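Local coordinates for protein adenylosuccinate lyase (Francisella tularensis subsp. tularensis SCHU S4, PDB 4EEI) that probably cleaves adenylosuccinate into AMP and fumarate, and SAICAR into AICAR and fumarate, in de novo purine biosynthesis, at residues Val288-Glu293 with Arg310-Asp315. Sequence-based numbering, arbitrary orientation.
Sequences VSIALE and RFYLPD. With AMP (adenosine monophosphate), chain O.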
ATOM      1  N   VAL B 288      -5.670   4.315  -2.561  1.00 20.84           N
ATOM      2  CA  VAL B 288      -6.458   3.097  -2.441  1.00 20.86           C
ATOM      3  C   VAL B 288      -6.430   2.546  -1.014  1.00 21.93           C
ATOM      4  O   VAL B 288      -7.470   2.218  -0.454  1.00 17.91           O
ATOM      5  CB  VAL B 288      -6.017   2.013  -3.453  1.00 19.04           C
ATOM      6  CG1 VAL B 288      -6.791   0.747  -3.226  1.00 23.36           C
ATOM      7  CG2 VAL B 288      -6.232   2.510  -4.892  1.00 20.17           C
ATOM      8  N   SER B 289      -5.247   2.457  -0.417  0.55 22.87           N
ATOM      9  CA  SER B 289      -5.144   1.934   0.945  0.55 24.39           C
ATOM     10  C   SER B 289      -5.873   2.823   1.955  0.55 22.73           C
ATOM     11  O   SER B 289      -6.477   2.325   2.901  0.55 22.81           O
ATOM     12  CB  SER B 289      -3.682   1.783   1.350  0.55 29.32           C
ATOM     13  OG  SER B 289      -3.054   3.047   1.396  0.55 28.67           O
ATOM     14  N   ILE B 290      -5.812   4.137   1.763  1.00 17.86           N
ATOM     15  CA  ILE B 290      -6.532   5.052   2.650  1.00 21.33           C
ATOM     16  C   ILE B 290      -8.028   4.742   2.611  1.00 19.98           C
ATOM     17  O   ILE B 290      -8.681   4.619   3.656  1.00 19.75           O
ATOM     18  CB  ILE B 290      -6.327   6.539   2.261  1.00 20.53           C
ATOM     19  CG1 ILE B 290      -4.840   6.885   2.201  1.00 19.38           C
ATOM     20  CG2 ILE B 290      -7.003   7.434   3.268  1.00 16.48           C
ATOM     21  CD1 ILE B 290      -4.551   8.290   1.593  1.00 22.71           C
ATOM     22  N   ALA B 291      -8.560   4.589   1.403  1.00 18.98           N
ATOM     23  CA  ALA B 291      -9.985   4.340   1.225  1.00 20.25           C
ATOM     24  C   ALA B 291     -10.384   3.031   1.871  1.00 19.61           C
ATOM     25  O   ALA B 291     -11.441   2.947   2.502  1.00 19.68           O
ATOM     26  CB  ALA B 291     -10.344   4.325  -0.239  1.00 18.44           C
ATOM     27  N   LEU B 292      -9.549   2.004   1.708  1.00 15.92           N
ATOM     28  CA  LEU B 292      -9.863   0.679   2.262  1.00 16.03           C
ATOM     29  C   LEU B 292      -9.847   0.713   3.787  1.00 20.80           C
ATOM     30  O   LEU B 292     -10.724   0.129   4.451  1.00 20.73           O
ATOM     31  CB  LEU B 292      -8.864  -0.368   1.754  1.00 19.21           C
ATOM     32  CG  LEU B 292      -8.948  -0.697   0.261  1.00 21.79           C
ATOM     33  CD1 LEU B 292      -7.820  -1.646  -0.134  1.00 19.74           C
ATOM     34  CD2 LEU B 292     -10.304  -1.335  -0.048  1.00 18.04           C
ATOM     35  N   GLU B 293      -8.844   1.386   4.349  1.00 16.16           N
ATOM     36  CA  GLU B 293      -8.759   1.521   5.811  1.00 20.38           C
ATOM     37  C   GLU B 293      -9.907   2.354   6.389  1.00 19.58           C
ATOM     38  O   GLU B 293     -10.392   2.069   7.488  1.00 22.51           O
ATOM     39  CB  GLU B 293      -7.399   2.098   6.225  1.00 25.29           C
ATOM     40  CG  GLU B 293      -6.234   1.154   5.913  1.00 37.94           C
ATOM     41  CD  GLU B 293      -4.859   1.733   6.233  1.00 50.87           C
ATOM     42  OE1 GLU B 293      -4.735   2.515   7.199  1.00 52.35           O
ATOM     43  OE2 GLU B 293      -3.895   1.384   5.518  1.00 57.55           O
ATOM     44  N   ARG B 310     -10.810  14.666   3.771  1.00 17.04           N
ATOM     45  CA  ARG B 310     -10.616  16.083   3.445  1.00 15.95           C
ATOM     46  C   ARG B 310      -9.338  16.321   2.656  1.00 21.97           C
ATOM     47  O   ARG B 310      -9.254  17.266   1.885  1.00 19.32           O
ATOM     48  CB  ARG B 310     -10.562  16.931   4.721  1.00 19.01           C
ATOM     49  CG  ARG B 310     -11.865  17.013   5.524  1.00 20.16           C
ATOM     50  CD  ARG B 310     -11.654  17.949   6.717  1.00 21.33           C
ATOM     51  NE  ARG B 310     -12.700  17.831   7.726  1.00 25.03           N
ATOM     52  CZ  ARG B 310     -13.799  18.578   7.769  1.00 30.83           C
ATOM     53  NH1 ARG B 310     -14.015  19.514   6.854  1.00 29.31           N
ATOM     54  NH2 ARG B 310     -14.686  18.389   8.739  1.00 28.29           N
ATOM     55  N   PHE B 311      -8.334  15.476   2.863  1.00 19.80           N
ATOM     56  CA  PHE B 311      -7.090  15.568   2.095  1.00 16.89           C
ATOM     57  C   PHE B 311      -7.190  14.827   0.770  1.00 19.00           C
ATOM     58  O   PHE B 311      -6.968  15.404  -0.291  1.00 21.80           O
ATOM     59  CB  PHE B 311      -5.925  14.938   2.865  1.00 16.49           C
ATOM     60  CG  PHE B 311      -5.328  15.827   3.925  1.00 19.56           C
ATOM     61  CD1 PHE B 311      -4.378  16.780   3.594  1.00 21.76           C
ATOM     62  CD2 PHE B 311      -5.686  15.675   5.254  1.00 23.50           C
ATOM     63  CE1 PHE B 311      -3.815  17.581   4.581  1.00 24.39           C
ATOM     64  CE2 PHE B 311      -5.118  16.460   6.241  1.00 28.00           C
ATOM     65  CZ  PHE B 311      -4.193  17.414   5.906  1.00 24.43           C
ATOM     66  N   TYR B 312      -7.499  13.537   0.826  1.00 19.74           N
ATOM     67  CA  TYR B 312      -7.291  12.702  -0.358  1.00 23.03           C
ATOM     68  C   TYR B 312      -8.389  12.771  -1.422  1.00 20.28           C
ATOM     69  O   TYR B 312      -8.107  12.552  -2.595  1.00 20.11           O
ATOM     70  CB  TYR B 312      -6.954  11.249   0.023  1.00 18.53           C
ATOM     71  CG  TYR B 312      -8.133  10.305   0.055  1.00 19.27           C
ATOM     72  CD1 TYR B 312      -8.551   9.643  -1.094  1.00 20.00           C
ATOM     73  CD2 TYR B 312      -8.811  10.052   1.239  1.00 20.42           C
ATOM     74  CE1 TYR B 312      -9.623   8.765  -1.062  1.00 23.87           C
ATOM     75  CE2 TYR B 312      -9.890   9.176   1.279  1.00 20.08           C
ATOM     76  CZ  TYR B 312     -10.288   8.545   0.125  1.00 20.19           C
ATOM     77  OH  TYR B 312     -11.357   7.676   0.152  1.00 22.20           O
ATOM     78  N   LEU B 313      -9.632  13.049  -1.036  1.00 16.92           N
ATOM     79  CA  LEU B 313     -10.697  13.094  -2.043  1.00 18.96           C
ATOM     80  C   LEU B 313     -10.549  14.259  -3.033  1.00 16.92           C
ATOM     81  O   LEU B 313     -10.613  14.038  -4.240  1.00 18.81           O
ATOM     82  CB  LEU B 313     -12.095  13.082  -1.412  1.00 20.86           C
ATOM     83  CG  LEU B 313     -12.561  11.731  -0.869  1.00 22.14           C
ATOM     84  CD1 LEU B 313     -13.967  11.856  -0.263  1.00 21.91           C
ATOM     85  CD2 LEU B 313     -12.539  10.666  -1.959  1.00 22.68           C
ATOM     86  N   PRO B 314     -10.348  15.501  -2.542  1.00 16.86           N
ATOM     87  CA  PRO B 314     -10.129  16.552  -3.542  1.00 18.86           C
ATOM     88  C   PRO B 314      -8.850  16.318  -4.347  1.00 22.95           C
ATOM     89  O   PRO B 314      -8.787  16.696  -5.528  1.00 19.76           O
ATOM     90  CB  PRO B 314      -9.996  17.821  -2.688  1.00 19.01           C
ATOM     91  CG  PRO B 314     -10.778  17.520  -1.438  1.00 19.68           C
ATOM     92  CD  PRO B 314     -10.467  16.060  -1.180  1.00 19.26           C
ATOM     93  N   ASP B 315      -7.837  15.715  -3.730  1.00 18.32           N
ATOM     94  CA  ASP B 315      -6.601  15.453  -4.469  1.00 20.22           C
ATOM     95  C   ASP B 315      -6.806  14.352  -5.490  1.00 18.58           C
ATOM     96  O   ASP B 315      -6.277  14.417  -6.587  1.00 20.02           O
ATOM     97  CB  ASP B 315      -5.458  15.054  -3.543  1.00 19.47           C
ATOM     98  CG  ASP B 315      -4.915  16.221  -2.750  1.00 30.67           C
ATOM     99  OD1 ASP B 315      -5.296  17.373  -3.042  1.00 31.07           O
ATOM    100  OD2 ASP B 315      -4.098  15.982  -1.836  1.00 32.44           O
TER
HETATM  101  P   AMP O 503     -12.208  16.665  11.563  1.00 31.67           P
HETATM  102  O1P AMP O 503     -11.170  17.754  11.474  1.00 27.20           O
HETATM  103  O2P AMP O 503     -11.782  15.463  12.364  1.00 29.12           O
HETATM  104  O3P AMP O 503     -12.874  16.335  10.252  1.00 28.87           O
HETATM  105  O5' AMP O 503     -13.388  17.321  12.439  1.00 34.43           O
HETATM  106  C5' AMP O 503     -14.655  16.676  12.552  1.00 33.73           C
HETATM  107  C4' AMP O 503     -15.704  17.689  12.996  1.00 34.06           C
HETATM  108  O4' AMP O 503     -16.981  17.057  13.115  1.00 34.34           O
HETATM  109  C3' AMP O 503     -15.365  18.273  14.358  1.00 36.31           C
HETATM  110  O3' AMP O 503     -15.512  19.692  14.303  1.00 39.18           O
HETATM  111  C2' AMP O 503     -16.395  17.696  15.303  1.00 38.30           C
HETATM  112  O2' AMP O 503     -16.787  18.656  16.285  1.00 41.61           O
HETATM  113  C1' AMP O 503     -17.556  17.345  14.391  1.00 34.74           C
HETATM  114  N9  AMP O 503     -18.310  16.181  14.913  1.00 34.91           N
HETATM  115  C8  AMP O 503     -18.211  15.667  16.151  1.00 34.45           C
HETATM  116  N7  AMP O 503     -19.042  14.608  16.306  1.00 33.74           N
HETATM  117  C5  AMP O 503     -19.695  14.434  15.143  1.00 33.31           C
HETATM  118  C6  AMP O 503     -20.715  13.496  14.623  1.00 33.59           C
HETATM  119  N6  AMP O 503     -21.215  12.508  15.400  1.00 32.00           N
HETATM  120  N1  AMP O 503     -21.126  13.664  13.348  1.00 31.39           N
HETATM  121  C2  AMP O 503     -20.635  14.644  12.566  1.00 32.85           C
HETATM  122  N3  AMP O 503     -19.709  15.528  12.972  1.00 31.50           N
HETATM  123  C4  AMP O 503     -19.209  15.476  14.229  1.00 32.72           C
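Tyr312 reaches from helix 304-333 across to Ile290 and Ala291 on helix 272-293, joining two long helices of the helical bundle of the fumarase/aspartase (lyase 1) superfamily. The contact is small and apolar. The branch methyl of Ile290 does most of the touching: CG2 lies 3.8 Å from CD2 of Tyr312 and nearly as close to CE2, with Ile290 CB over the same face of the ring. CG2 stands anti to the backbone N, while CG1 carries CD1 to the base of the tyrosine, 4.1 Å from its CB. The isoleucine and the tyrosine pass alongside one another, pointing opposite ways. At the far end of the ring, the methyl CB of Ala291 meets the phenol oxygen OH at 3.5 Å, approaching the ring obliquely. Tyr312 has an unusual first torsion, 95°, that turns its ring along the Ile290-Ala291 surface. The opposite face is covered near its margin by Leu313 CG, 4.0 Å from the ring plane, which leaves the ring packed on both faces.

Helix 217-244 packs on the same group through Ile219 and Ile223, and His287 meets the tyrosine ring with its own, so the interface is buried. Ile290 also packs on Ser286 of the second subunit, which places helix 272-293 at a subunit interface. Beside Pro314, whose N lacks a hydrogen to bond the preceding turn, helix 304-333 is kinked.

Two residues before Tyr312, the same helix sends Arg310 toward AMP, its chain extended from CG to NE. Its guanidinium, also salt-bridged to Asp68, presents an edge to the phosphate. NE donates to O3P at 2.9 Å with an N-H...O angle of 155°. NH2 donates to the same O3P at 3.1 Å, more bent at 141°.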